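Long-range contacts in uncharacterized protein (Candida albicans, PDB 5K04), which probably serves as the auxiliary, non-catalytic subunit of the NatB N-terminal acetyltransferase complex, pairing with the catalytic subunit NAT3: residues L195-I200 against M220-E225; K174-L179 against Y189-F194; A234-L239 against K252-S257; T146-F151 against G487-L492. All coordinates share one frame; numbering follows the deposited sequence.

Contact 1: L195-I200 against M220-E225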
loop_
_atom_site.group_PDB
_atom_site.type_symbol
_atom_site.label_atom_id
_atom_site.label_comp_id
_atom_site.label_asym_id
_atom_site.label_seq_id
_atom_site.Cartn_x
_atom_site.Cartn_y
_atom_site.Cartn_z
ATOM N N LEU A 195 -16.436 5.487 25.474
ATOM C CA LEU A 195 -16.489 6.504 26.506
ATOM C C LEU A 195 -16.390 7.904 25.921
ATOM O O LEU A 195 -15.731 8.130 24.903
ATOM C CB LEU A 195 -15.355 6.322 27.506
ATOM C CG LEU A 195 -15.359 5.029 28.303
ATOM C CD1 LEU A 195 -14.198 5.072 29.278
ATOM C CD2 LEU A 195 -16.711 4.839 29.025
ATOM N N SER A 196 -17.005 8.855 26.618
ATOM C CA SER A 196 -16.821 10.249 26.275
ATOM C C SER A 196 -15.435 10.716 26.705
ATOM O O SER A 196 -14.732 10.066 27.485
ATOM C CB SER A 196 -17.889 11.119 26.942
ATOM O OG SER A 196 -17.723 11.137 28.353
ATOM N N SER A 197 -15.057 11.878 26.181
ATOM C CA SER A 197 -13.808 12.509 26.582
ATOM C C SER A 197 -13.776 12.750 28.090
ATOM O O SER A 197 -12.730 12.580 28.731
ATOM C CB SER A 197 -13.638 13.824 25.807
ATOM O OG SER A 197 -12.278 14.197 25.686
ATOM N N LYS A 198 -14.922 13.140 28.675
ATOM C CA LYS A 198 -14.998 13.342 30.121
ATOM C C LYS A 198 -14.770 12.037 30.866
ATOM O O LYS A 198 -14.043 12.000 31.868
ATOM C CB LYS A 198 -16.357 13.928 30.515
ATOM C CG LYS A 198 -16.596 15.347 30.059
ATOM C CD LYS A 198 -15.656 16.323 30.756
ATOM C CE LYS A 198 -16.216 16.800 32.089
ATOM N NZ LYS A 198 -15.452 17.980 32.624
ATOM N N GLU A 199 -15.394 10.957 30.392
ATOM C CA GLU A 199 -15.250 9.670 31.059
ATOM C C GLU A 199 -13.836 9.124 30.894
ATOM O O GLU A 199 -13.268 8.564 31.837
ATOM C CB GLU A 199 -16.293 8.691 30.512
ATOM C CG GLU A 199 -17.738 9.050 30.832
ATOM C CD GLU A 199 -18.740 8.219 30.024
ATOM O OE1 GLU A 199 -18.528 8.038 28.804
ATOM O OE2 GLU A 199 -19.735 7.745 30.618
ATOM N N ILE A 200 -13.249 9.302 29.707
ATOM C CA ILE A 200 -11.883 8.842 29.451
ATOM C C ILE A 200 -10.910 9.441 30.471
ATOM O O ILE A 200 -10.081 8.732 31.055
ATOM C CB ILE A 200 -11.472 9.180 28.005
ATOM C CG1 ILE A 200 -12.217 8.287 27.000
ATOM C CG2 ILE A 200 -9.971 9.061 27.826
ATOM C CD1 ILE A 200 -11.888 8.595 25.550
ATOM N N MET A 220 -4.050 12.606 27.134
ATOM C CA MET A 220 -3.738 14.016 26.921
ATOM C C MET A 220 -4.767 14.667 26.002
ATOM O O MET A 220 -5.177 15.809 26.230
ATOM C CB MET A 220 -2.315 14.168 26.357
ATOM C CG MET A 220 -1.206 14.116 27.426
ATOM S SD MET A 220 0.392 14.633 26.878
ATOM C CE MET A 220 0.829 13.178 26.050
ATOM N N LYS A 221 -5.208 13.939 24.969
ATOM C CA LYS A 221 -6.231 14.454 24.066
ATOM C C LYS A 221 -7.546 14.689 24.799
ATOM O O LYS A 221 -8.237 15.684 24.550
ATOM C CB LYS A 221 -6.426 13.467 22.916
ATOM C CG LYS A 221 -7.543 13.823 21.984
ATOM C CD LYS A 221 -7.732 12.756 20.915
ATOM C CE LYS A 221 -8.850 13.181 19.976
ATOM N NZ LYS A 221 -9.162 12.150 18.972
ATOM N N ALA A 222 -7.894 13.780 25.709
ATOM C CA ALA A 222 -9.118 13.926 26.486
ATOM C C ALA A 222 -9.064 15.169 27.367
ATOM O O ALA A 222 -9.977 16.008 27.324
ATOM C CB ALA A 222 -9.347 12.663 27.315
ATOM N N MET A 223 -7.985 15.318 28.153
ATOM C CA MET A 223 -7.828 16.497 29.007
ATOM C C MET A 223 -7.934 17.784 28.211
ATOM O O MET A 223 -8.558 18.756 28.653
ATOM C CB MET A 223 -6.479 16.466 29.708
ATOM C CG MET A 223 -6.337 15.396 30.756
ATOM S SD MET A 223 -4.621 14.981 30.813
ATOM C CE MET A 223 -4.587 15.185 32.496
ATOM N N LYS A 224 -7.312 17.816 27.036
ATOM C CA LYS A 224 -7.398 19.008 26.208
ATOM C C LYS A 224 -8.840 19.280 25.808
ATOM O O LYS A 224 -9.323 20.409 25.928
ATOM C CB LYS A 224 -6.504 18.849 24.979
ATOM C CG LYS A 224 -6.379 20.095 24.125
ATOM C CD LYS A 224 -5.842 19.709 22.760
ATOM C CE LYS A 224 -5.709 20.906 21.836
ATOM N NZ LYS A 224 -5.257 20.418 20.500
ATOM N N GLU A 225 -9.549 18.239 25.353
ATOM C CA GLU A 225 -10.945 18.391 24.951
ATOM C C GLU A 225 -11.836 18.785 26.127
ATOM O O GLU A 225 -12.802 19.535 25.953
ATOM C CB GLU A 225 -11.452 17.094 24.306
ATOM C CG GLU A 225 -11.421 17.123 22.770
ATOM C CD GLU A 225 -11.390 15.731 22.138
ATOM O OE1 GLU A 225 -12.177 14.858 22.569
ATOM O OE2 GLU A 225 -10.570 15.518 21.214
#
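S197, in the opening turn of helix 197-204, fits against A222 and E225 at the C-terminal end of helix 213-225. The two backbones come close, with the CA atoms of S197 and A222 only 4.9 Å apart, a spacing that small side chains permit. Following the serine outward, its CB lies 3.7 Å from E225 OE1. Its OG is anti to the backbone N (chi1 -155°), which carries the hydroxyl over to the other helix, 3.3 Å from A222 CA. The same OG sits 3.2 Å from E225 OE1 and 3.3 Å from E225 CB, so both ends of the glutamate side chain meet it. Deeper in, A222 CB touches I200 CG2 at 3.7 Å and completes the apolar side of the patch. At the start of this helix, S196, the N-cap residue, and E199 form a capping box: E199 N donates to S196 OG, and S196 N returns a nearly straight 2.8 Å bond to the anti lone pair of E199 OE1. E199 OE2 forms a salt bridge with K173 of helix 162-177, which ties the helix start to an earlier part of this TPR-clan protein. The chemistry implies a contact that is apolar and close-packed on its buried side and polar at E225, where it reaches solvent.

Contact 2: K174-L179 against Y189-F194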
loop_
_atom_site.group_PDB
_atom_site.type_symbol
_atom_site.label_atom_id
_atom_site.label_comp_id
_atom_site.label_asym_id
_atom_site.label_seq_id
_atom_site.Cartn_x
_atom_site.Cartn_y
_atom_site.Cartn_z
ATOM N N LYS A 174 -20.917 -1.803 28.631
ATOM C CA LYS A 174 -21.377 -2.651 29.726
ATOM C C LYS A 174 -20.635 -3.986 29.753
ATOM O O LYS A 174 -20.363 -4.524 30.828
ATOM C CB LYS A 174 -22.890 -2.841 29.590
ATOM C CG LYS A 174 -23.501 -3.951 30.409
ATOM C CD LYS A 174 -24.968 -4.117 30.029
ATOM C CE LYS A 174 -25.142 -4.252 28.513
ATOM N NZ LYS A 174 -26.576 -4.206 28.080
ATOM N N LEU A 175 -20.307 -4.535 28.584
ATOM C CA LEU A 175 -19.481 -5.740 28.526
ATOM C C LEU A 175 -18.113 -5.502 29.143
ATOM O O LEU A 175 -17.591 -6.357 29.867
ATOM C CB LEU A 175 -19.308 -6.190 27.077
ATOM C CG LEU A 175 -20.509 -6.846 26.421
ATOM C CD1 LEU A 175 -20.333 -6.841 24.933
ATOM C CD2 LEU A 175 -20.664 -8.262 26.961
ATOM N N MET A 176 -17.504 -4.348 28.839
ATOM C CA MET A 176 -16.184 -4.027 29.375
ATOM C C MET A 176 -16.250 -3.752 30.873
ATOM O O MET A 176 -15.389 -4.212 31.633
ATOM C CB MET A 176 -15.571 -2.837 28.612
ATOM C CG MET A 176 -15.134 -3.191 27.135
ATOM S SD MET A 176 -14.196 -4.675 26.990
ATOM C CE MET A 176 -12.934 -4.179 28.115
ATOM N N GLU A 177 -17.279 -3.023 31.321
ATOM C CA GLU A 177 -17.444 -2.793 32.751
ATOM C C GLU A 177 -17.536 -4.115 33.506
ATOM O O GLU A 177 -17.006 -4.228 34.617
ATOM C CB GLU A 177 -18.664 -1.883 32.994
ATOM C CG GLU A 177 -18.396 -0.404 32.542
ATOM C CD GLU A 177 -19.628 0.523 32.462
ATOM O OE1 GLU A 177 -20.783 0.053 32.612
ATOM O OE2 GLU A 177 -19.419 1.746 32.243
ATOM N N GLY A 178 -18.120 -5.150 32.885
ATOM C CA GLY A 178 -18.202 -6.477 33.494
ATOM C C GLY A 178 -16.857 -7.156 33.735
ATOM O O GLY A 178 -16.800 -8.124 34.500
ATOM N N LEU A 179 -15.782 -6.664 33.111
ATOM C CA LEU A 179 -14.455 -7.272 33.187
ATOM C C LEU A 179 -13.541 -6.582 34.188
ATOM O O LEU A 179 -12.385 -6.991 34.340
ATOM C CB LEU A 179 -13.792 -7.264 31.813
ATOM C CG LEU A 179 -14.603 -8.020 30.761
ATOM C CD1 LEU A 179 -13.953 -7.918 29.385
ATOM C CD2 LEU A 179 -14.767 -9.475 31.197
ATOM N N TYR A 189 -7.913 0.078 26.692
ATOM C CA TYR A 189 -8.128 0.672 25.374
ATOM C C TYR A 189 -9.541 0.374 24.859
ATOM O O TYR A 189 -10.269 1.290 24.457
ATOM C CB TYR A 189 -7.058 0.169 24.398
ATOM C CG TYR A 189 -7.325 0.515 22.937
ATOM C CD1 TYR A 189 -7.005 1.779 22.422
ATOM C CD2 TYR A 189 -7.893 -0.428 22.070
ATOM C CE1 TYR A 189 -7.268 2.104 21.079
ATOM C CE2 TYR A 189 -8.135 -0.123 20.723
ATOM C CZ TYR A 189 -7.831 1.146 20.242
ATOM O OH TYR A 189 -8.076 1.446 18.936
ATOM N N VAL A 190 -9.955 -0.902 24.899
ATOM C CA VAL A 190 -11.263 -1.282 24.363
ATOM C C VAL A 190 -12.360 -0.494 25.054
ATOM O O VAL A 190 -13.275 0.032 24.409
ATOM C CB VAL A 190 -11.505 -2.798 24.514
ATOM C CG1 VAL A 190 -12.929 -3.153 24.059
ATOM C CG2 VAL A 190 -10.510 -3.576 23.694
ATOM N N TYR A 191 -12.280 -0.414 26.385
ATOM C CA TYR A 191 -13.257 0.327 27.173
ATOM C C TYR A 191 -13.372 1.771 26.679
ATOM O O TYR A 191 -14.482 2.282 26.490
ATOM C CB TYR A 191 -12.857 0.257 28.659
ATOM C CG TYR A 191 -13.887 0.774 29.626
ATOM C CD1 TYR A 191 -15.232 0.526 29.429
ATOM C CD2 TYR A 191 -13.518 1.504 30.748
ATOM C CE1 TYR A 191 -16.184 1.012 30.302
ATOM C CE2 TYR A 191 -14.473 1.985 31.639
ATOM C CZ TYR A 191 -15.800 1.738 31.415
ATOM O OH TYR A 191 -16.749 2.215 32.307
ATOM N N THR A 192 -12.225 2.434 26.430
ATOM C CA THR A 192 -12.243 3.835 26.002
ATOM C C THR A 192 -12.956 4.026 24.672
ATOM O O THR A 192 -13.387 5.143 24.372
ATOM C CB THR A 192 -10.833 4.399 25.862
ATOM O OG1 THR A 192 -10.156 3.709 24.810
ATOM C CG2 THR A 192 -10.055 4.269 27.168
ATOM N N LEU A 193 -13.097 2.964 23.870
ATOM C CA LEU A 193 -13.793 3.106 22.594
ATOM C C LEU A 193 -15.265 3.464 22.771
ATOM O O LEU A 193 -15.894 3.910 21.813
ATOM C CB LEU A 193 -13.673 1.822 21.772
ATOM C CG LEU A 193 -12.242 1.361 21.475
ATOM C CD1 LEU A 193 -12.276 -0.045 20.888
ATOM C CD2 LEU A 193 -11.524 2.352 20.528
ATOM N N PHE A 194 -15.829 3.293 23.967
ATOM C CA PHE A 194 -17.247 3.564 24.192
ATOM C C PHE A 194 -17.484 4.731 25.139
ATOM O O PHE A 194 -18.625 4.947 25.564
ATOM C CB PHE A 194 -17.940 2.304 24.715
ATOM C CG PHE A 194 -17.635 1.087 23.898
ATOM C CD1 PHE A 194 -18.197 0.931 22.635
ATOM C CD2 PHE A 194 -16.748 0.126 24.361
ATOM C CE1 PHE A 194 -17.898 -0.181 21.857
ATOM C CE2 PHE A 194 -16.435 -0.978 23.580
ATOM C CZ PHE A 194 -17.021 -1.140 22.330
#
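Around M176 and Y191, whose CA atoms are 5.7 Å apart, the C-terminal part of helix 162-177 passes beside that of helix 185-192. M176 and Y191 carry most of the contact. M176 CB lies 3.5 Å from Y191 CD1, approaching the ring obliquely. Beyond CB the methionine chain is bent at both chi2 and chi3, and it crosses the V190 side chain at about a right angle. M176 SD comes to 3.5 Å from V190 CG1, while CE packs near V190 CB. Contacts of this kind between helices that follow each other along the chain build an all-helical solenoid, in keeping with the TPR clan to which the family is assigned. The next layer is supplied by helix 143-157, where L147 and A150 touch M176, and by F489, which meets V190. Nearer the surface the interface turns polar. Y191 OH donates a 2.7 Å hydrogen bond to E177 OE2, which takes it on its anti lone pair and lies in the plane of the tyrosine ring, at its edge. The carboxylate is turned 67° from that ring. E177 CG adds an apolar touch, 3.5 Å from Y191 CE1, so the glutamate uses its stem as well as its tip on the phenol end. F182 also meets the Y191 ring, with the two planes at roughly 45°, and F194 CE2 makes a looser contact with M176 CG.

Contact 3: A234-L239 against K252-S257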
loop_
_atom_site.group_PDB
_atom_site.type_symbol
_atom_site.label_atom_id
_atom_site.label_comp_id
_atom_site.label_asym_id
_atom_site.label_seq_id
_atom_site.Cartn_x
_atom_site.Cartn_y
_atom_site.Cartn_z
ATOM N N ALA A 234 0.352 19.790 34.318
ATOM C CA ALA A 234 1.042 18.920 35.261
ATOM C C ALA A 234 1.480 17.623 34.594
ATOM O O ALA A 234 2.626 17.188 34.752
ATOM C CB ALA A 234 0.136 18.635 36.464
ATOM N N TYR A 235 0.584 16.991 33.835
ATOM C CA TYR A 235 0.916 15.695 33.241
ATOM C C TYR A 235 2.022 15.840 32.194
ATOM O O TYR A 235 3.046 15.147 32.263
ATOM C CB TYR A 235 -0.343 15.044 32.650
ATOM C CG TYR A 235 -0.144 13.616 32.149
ATOM C CD1 TYR A 235 -0.006 12.552 33.041
ATOM C CD2 TYR A 235 -0.112 13.326 30.783
ATOM C CE1 TYR A 235 0.185 11.232 32.585
ATOM C CE2 TYR A 235 0.068 12.007 30.321
ATOM C CZ TYR A 235 0.225 10.974 31.233
ATOM O OH TYR A 235 0.410 9.689 30.800
ATOM N N THR A 236 1.853 16.766 31.241
ATOM C CA THR A 236 2.868 16.958 30.207
ATOM C C THR A 236 4.212 17.357 30.811
ATOM O O THR A 236 5.259 16.842 30.399
ATOM C CB THR A 236 2.405 17.998 29.180
ATOM O OG1 THR A 236 2.104 19.246 29.822
ATOM C CG2 THR A 236 1.176 17.502 28.440
ATOM N N GLU A 237 4.200 18.262 31.795
ATOM C CA GLU A 237 5.445 18.658 32.453
ATOM C C GLU A 237 6.175 17.447 33.034
ATOM O O GLU A 237 7.404 17.343 32.923
ATOM C CB GLU A 237 5.163 19.701 33.544
ATOM C CG GLU A 237 6.396 20.181 34.292
ATOM C CD GLU A 237 6.242 21.573 34.891
ATOM O OE1 GLU A 237 6.599 21.748 36.068
ATOM O OE2 GLU A 237 5.778 22.488 34.182
ATOM N N LYS A 238 5.431 16.508 33.627
ATOM C CA LYS A 238 6.042 15.271 34.106
ATOM C C LYS A 238 6.731 14.522 32.968
ATOM O O LYS A 238 7.903 14.138 33.081
ATOM C CB LYS A 238 4.988 14.383 34.778
ATOM C CG LYS A 238 5.556 13.103 35.379
ATOM C CD LYS A 238 4.472 12.064 35.710
ATOM C CE LYS A 238 3.900 11.380 34.449
ATOM N NZ LYS A 238 3.358 9.996 34.711
ATOM N N LEU A 239 6.010 14.299 31.861
ATOM C CA LEU A 239 6.585 13.557 30.743
ATOM C C LEU A 239 7.846 14.226 30.233
ATOM O O LEU A 239 8.846 13.553 29.964
ATOM C CB LEU A 239 5.576 13.433 29.601
ATOM C CG LEU A 239 4.300 12.648 29.853
ATOM C CD1 LEU A 239 3.479 12.558 28.568
ATOM C CD2 LEU A 239 4.636 11.280 30.405
ATOM N N LYS A 252 3.764 21.211 22.842
ATOM C CA LYS A 252 2.750 22.186 22.458
ATOM C C LYS A 252 1.591 22.186 23.443
ATOM O O LYS A 252 1.106 23.252 23.842
ATOM C CB LYS A 252 2.260 21.897 21.041
ATOM C CG LYS A 252 3.321 22.140 19.965
ATOM C CD LYS A 252 2.992 21.417 18.646
ATOM C CE LYS A 252 1.806 22.036 17.931
ATOM N NZ LYS A 252 1.489 21.294 16.687
ATOM N N LEU A 253 1.140 20.995 23.852
ATOM C CA LEU A 253 0.111 20.911 24.883
ATOM C C LEU A 253 0.582 21.551 26.186
ATOM O O LEU A 253 -0.209 22.188 26.890
ATOM C CB LEU A 253 -0.282 19.450 25.105
ATOM C CG LEU A 253 -1.000 18.728 23.951
ATOM C CD1 LEU A 253 -1.429 17.332 24.386
ATOM C CD2 LEU A 253 -2.212 19.473 23.438
ATOM N N TRP A 254 1.880 21.440 26.489
ATOM C CA TRP A 254 2.412 21.995 27.732
ATOM C C TRP A 254 2.366 23.520 27.746
ATOM O O TRP A 254 2.060 24.118 28.785
ATOM C CB TRP A 254 3.841 21.505 27.956
ATOM C CG TRP A 254 4.484 22.039 29.198
ATOM C CD1 TRP A 254 4.285 21.607 30.487
ATOM C CD2 TRP A 254 5.458 23.086 29.273
ATOM N NE1 TRP A 254 5.063 22.343 31.358
ATOM C CE2 TRP A 254 5.790 23.254 30.634
ATOM C CE3 TRP A 254 6.072 23.907 28.321
ATOM C CZ2 TRP A 254 6.712 24.196 31.059
ATOM C CZ3 TRP A 254 6.974 24.857 28.747
ATOM C CH2 TRP A 254 7.293 24.989 30.104
ATOM N N ILE A 255 2.686 24.172 26.619
ATOM C CA ILE A 255 2.617 25.635 26.590
ATOM C C ILE A 255 1.176 26.100 26.454
ATOM O O ILE A 255 0.794 27.141 27.003
ATOM C CB ILE A 255 3.492 26.232 25.467
ATOM C CG1 ILE A 255 2.993 25.811 24.080
ATOM C CG2 ILE A 255 4.966 25.900 25.681
ATOM C CD1 ILE A 255 3.609 26.580 22.936
ATOM N N LEU A 256 0.365 25.348 25.710
ATOM C CA LEU A 256 -1.054 25.656 25.620
ATOM C C LEU A 256 -1.686 25.655 27.006
ATOM O O LEU A 256 -2.215 26.671 27.465
ATOM C CB LEU A 256 -1.752 24.651 24.698
ATOM C CG LEU A 256 -3.270 24.835 24.632
ATOM C CD1 LEU A 256 -3.613 26.233 24.158
ATOM C CD2 LEU A 256 -3.908 23.800 23.746
ATOM N N SER A 257 -1.612 24.514 27.696
ATOM C CA SER A 257 -2.209 24.415 29.018
ATOM C C SER A 257 -1.565 25.397 29.990
ATOM O O SER A 257 -2.251 25.950 30.860
ATOM C CB SER A 257 -2.110 22.970 29.529
ATOM O OG SER A 257 -0.778 22.480 29.469
#
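L253 O, in a residue whose CB packs on T236 CG2 across the contact, is gripped by two donors of S257: its N at 2.8 Å and its OG at 2.7 Å, reaching the carbonyl from opposite faces. The hydroxyl is thereby folded back onto its own helix. The setting is an all-helical array of the TPR clan, in which helix 229-242 and helix 248-260 are consecutive. Their short segments run roughly antiparallel, with axes at 141° and 8.8 Å apart at closest approach. The polar link between them comes from W254. Its NE1 donates to E237 OE2 at 2.9 Å with an N-H...O angle of 157°, and the acceptor lies almost exactly in the indole plane, offering its anti lone pair. E237 CG is anti to the backbone N (chi1 180°), and the chain beyond it is extended. E237 CB stays 3.4 Å from W254 NE1, and the glutamate crosses the N-H edge of the indole obliquely. This bond satisfies the indole N-H of a buried tryptophan, whose ring is also stacked with H233 and met by F241, both from helix 229-242. M220 of helix 213-225 also touches T236. T236 OG1 has its own hydrogen-bond partner in L232 O; toward the tryptophan it lies in the indole plane, at the ring edge, 3.3 Å from W254 CD1.

Contact 4: T146-F151 against G487-L492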
loop_
_atom_site.group_PDB
_atom_site.type_symbol
_atom_site.label_atom_id
_atom_site.label_comp_id
_atom_site.label_asym_id
_atom_site.label_seq_id
_atom_site.Cartn_x
_atom_site.Cartn_y
_atom_site.Cartn_z
ATOM N N THR A 146 -15.409 -12.241 25.664
ATOM C CA THR A 146 -16.163 -11.038 26.002
ATOM C C THR A 146 -15.514 -9.804 25.384
ATOM O O THR A 146 -16.201 -8.904 24.877
ATOM C CB THR A 146 -16.272 -10.918 27.522
ATOM O OG1 THR A 146 -16.872 -12.111 28.039
ATOM C CG2 THR A 146 -17.126 -9.716 27.893
ATOM N N LEU A 147 -14.183 -9.766 25.388
ATOM C CA LEU A 147 -13.456 -8.660 24.778
ATOM C C LEU A 147 -13.701 -8.611 23.275
ATOM O O LEU A 147 -13.927 -7.535 22.711
ATOM C CB LEU A 147 -11.959 -8.800 25.081
ATOM C CG LEU A 147 -11.590 -8.551 26.543
ATOM C CD1 LEU A 147 -10.282 -9.221 26.944
ATOM C CD2 LEU A 147 -11.484 -7.047 26.748
ATOM N N TRP A 148 -13.623 -9.774 22.612
ATOM C CA TRP A 148 -13.956 -9.888 21.193
ATOM C C TRP A 148 -15.303 -9.246 20.894
ATOM O O TRP A 148 -15.427 -8.357 20.042
ATOM C CB TRP A 148 -13.994 -11.364 20.788
ATOM C CG TRP A 148 -12.643 -12.024 20.709
ATOM C CD1 TRP A 148 -11.443 -11.488 21.078
ATOM C CD2 TRP A 148 -12.354 -13.343 20.199
ATOM N NE1 TRP A 148 -10.422 -12.393 20.835
ATOM C CE2 TRP A 148 -10.952 -13.533 20.292
ATOM C CE3 TRP A 148 -13.141 -14.374 19.673
ATOM C CZ2 TRP A 148 -10.326 -14.718 19.895
ATOM C CZ3 TRP A 148 -12.520 -15.557 19.273
ATOM C CH2 TRP A 148 -11.125 -15.716 19.391
ATOM N N TYR A 149 -16.324 -9.708 21.614
ATOM C CA TYR A 149 -17.688 -9.242 21.416
ATOM C C TYR A 149 -17.774 -7.730 21.597
ATOM O O TYR A 149 -18.346 -7.029 20.756
ATOM C CB TYR A 149 -18.580 -9.994 22.400
ATOM C CG TYR A 149 -20.054 -9.836 22.202
ATOM C CD1 TYR A 149 -20.584 -9.592 20.935
ATOM C CD2 TYR A 149 -20.931 -9.940 23.284
ATOM C CE1 TYR A 149 -21.953 -9.455 20.744
ATOM C CE2 TYR A 149 -22.317 -9.807 23.102
ATOM C CZ TYR A 149 -22.820 -9.568 21.826
ATOM O OH TYR A 149 -24.175 -9.427 21.624
ATOM N N ALA A 150 -17.154 -7.215 22.668
ATOM C CA ALA A 150 -17.137 -5.779 22.951
ATOM C C ALA A 150 -16.411 -5.006 21.861
ATOM O O ALA A 150 -16.892 -3.970 21.378
ATOM C CB ALA A 150 -16.461 -5.527 24.302
ATOM N N PHE A 151 -15.231 -5.485 21.485
ATOM C CA PHE A 151 -14.476 -4.833 20.423
ATOM C C PHE A 151 -15.262 -4.824 19.113
ATOM O O PHE A 151 -15.196 -3.851 18.353
ATOM C CB PHE A 151 -13.120 -5.532 20.257
ATOM C CG PHE A 151 -12.215 -4.863 19.265
ATOM C CD1 PHE A 151 -11.675 -3.613 19.529
ATOM C CD2 PHE A 151 -11.905 -5.490 18.069
ATOM C CE1 PHE A 151 -10.838 -3.001 18.603
ATOM C CE2 PHE A 151 -11.070 -4.891 17.153
ATOM C CZ PHE A 151 -10.537 -3.641 17.416
ATOM N N GLY A 487 -5.406 -10.885 22.279
ATOM C CA GLY A 487 -5.566 -9.565 22.870
ATOM C C GLY A 487 -5.112 -8.207 22.416
ATOM O O GLY A 487 -5.039 -7.286 23.229
ATOM N N VAL A 488 -4.758 -8.081 21.135
ATOM C CA VAL A 488 -4.022 -6.911 20.671
ATOM C C VAL A 488 -4.973 -5.965 19.959
ATOM O O VAL A 488 -4.795 -5.637 18.779
ATOM C CB VAL A 488 -2.849 -7.326 19.771
ATOM C CG1 VAL A 488 -1.762 -6.272 19.822
ATOM C CG2 VAL A 488 -2.301 -8.675 20.225
ATOM N N PHE A 489 -5.976 -5.495 20.704
ATOM C CA PHE A 489 -7.022 -4.649 20.134
ATOM C C PHE A 489 -6.481 -3.290 19.684
ATOM O O PHE A 489 -7.034 -2.683 18.757
ATOM C CB PHE A 489 -8.143 -4.520 21.165
ATOM C CG PHE A 489 -8.649 -5.856 21.657
ATOM C CD1 PHE A 489 -9.471 -6.626 20.861
ATOM C CD2 PHE A 489 -8.268 -6.351 22.886
ATOM C CE1 PHE A 489 -9.908 -7.853 21.284
ATOM C CE2 PHE A 489 -8.703 -7.565 23.319
ATOM C CZ PHE A 489 -9.525 -8.324 22.517
ATOM N N ASN A 490 -5.397 -2.812 20.325
ATOM C CA ASN A 490 -4.549 -1.683 19.911
ATOM C C ASN A 490 -4.238 -1.627 18.418
ATOM O O ASN A 490 -4.005 -0.546 17.870
ATOM C CB ASN A 490 -3.191 -1.737 20.646
ATOM C CG ASN A 490 -3.177 -0.868 21.844
ATOM O OD1 ASN A 490 -4.010 0.025 21.967
ATOM N ND2 ASN A 490 -2.239 -1.097 22.743
ATOM N N LYS A 491 -4.158 -2.798 17.780
ATOM C CA LYS A 491 -3.636 -2.936 16.433
ATOM C C LYS A 491 -4.592 -3.638 15.495
ATOM O O LYS A 491 -4.336 -3.664 14.284
ATOM C CB LYS A 491 -2.320 -3.728 16.455
ATOM C CG LYS A 491 -1.298 -3.261 17.486
ATOM C CD LYS A 491 -0.787 -1.839 17.177
ATOM C CE LYS A 491 0.441 -1.483 18.049
ATOM N NZ LYS A 491 0.782 -0.029 17.968
ATOM N N LEU A 492 -5.669 -4.228 16.028
ATOM C CA LEU A 492 -6.521 -5.123 15.253
ATOM C C LEU A 492 -7.196 -4.397 14.101
ATOM O O LEU A 492 -7.190 -4.880 12.960
ATOM C CB LEU A 492 -7.572 -5.750 16.166
ATOM C CG LEU A 492 -7.274 -7.195 16.536
ATOM C CD1 LEU A 492 -8.393 -7.783 17.388
ATOM C CD2 LEU A 492 -7.024 -8.029 15.252
#
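F489 pushes its ring against L147, W148 and F151, joining helix 143-157 to helix 489-503 and so bringing together two parts of the helical solenoid that are far apart in sequence. The side-chain conformations set up the match. F489 CG is anti to the carbonyl carbon (chi1 -53°), whereas F151 CG is anti to the backbone N (chi1 -175°), and the two side chains slide past each other in opposite directions. Their rings meet obliquely, with planes at 50° and centroids 5.2 Å apart. F489 CD1 lies over one face of the F151 ring, offset toward its rim, 3.6 Å from F151 CG. The far end of the F489 ring reaches the first helix, where CZ is 3.6 Å from L147 CB. W148 CD1 and the CE1-CZ end of F489 meet edge to edge, while the side chains cross at about a right angle. The indole N-H is bound to F484 O of helix 456-485. G487, the first residue to leave helical angles after that helix, closes it with a Schellman motif. K491 NZ hydrogen-bonds F7 O of the NAT3 chain. Farther along, F151 CE2 rests 3.7 Å from L492 CB.

Contact 4 opens first along the chain and closes last; contacts 2, 1 and 3 lie inside the long loop it spans, following one another in that order. The row is continuous. Centre to centre throughout, contacts 4 and 2 are about 10 Å apart, and Y189 packs against F489 between them. Contacts 2 and 1 are about 15 Å apart, joined through consecutive helices 185-192 and 197-204, and contact 3 lies another 15 Å or so beyond contact 1, where K224 packs on L253. Contacts 3 and 4 are about 31 Å apart. Local helix-to-helix packing thus extends the solenoid; of the four, only contact 4 joins sequence-distant helices, and its 487-492 segment also meets NAT3.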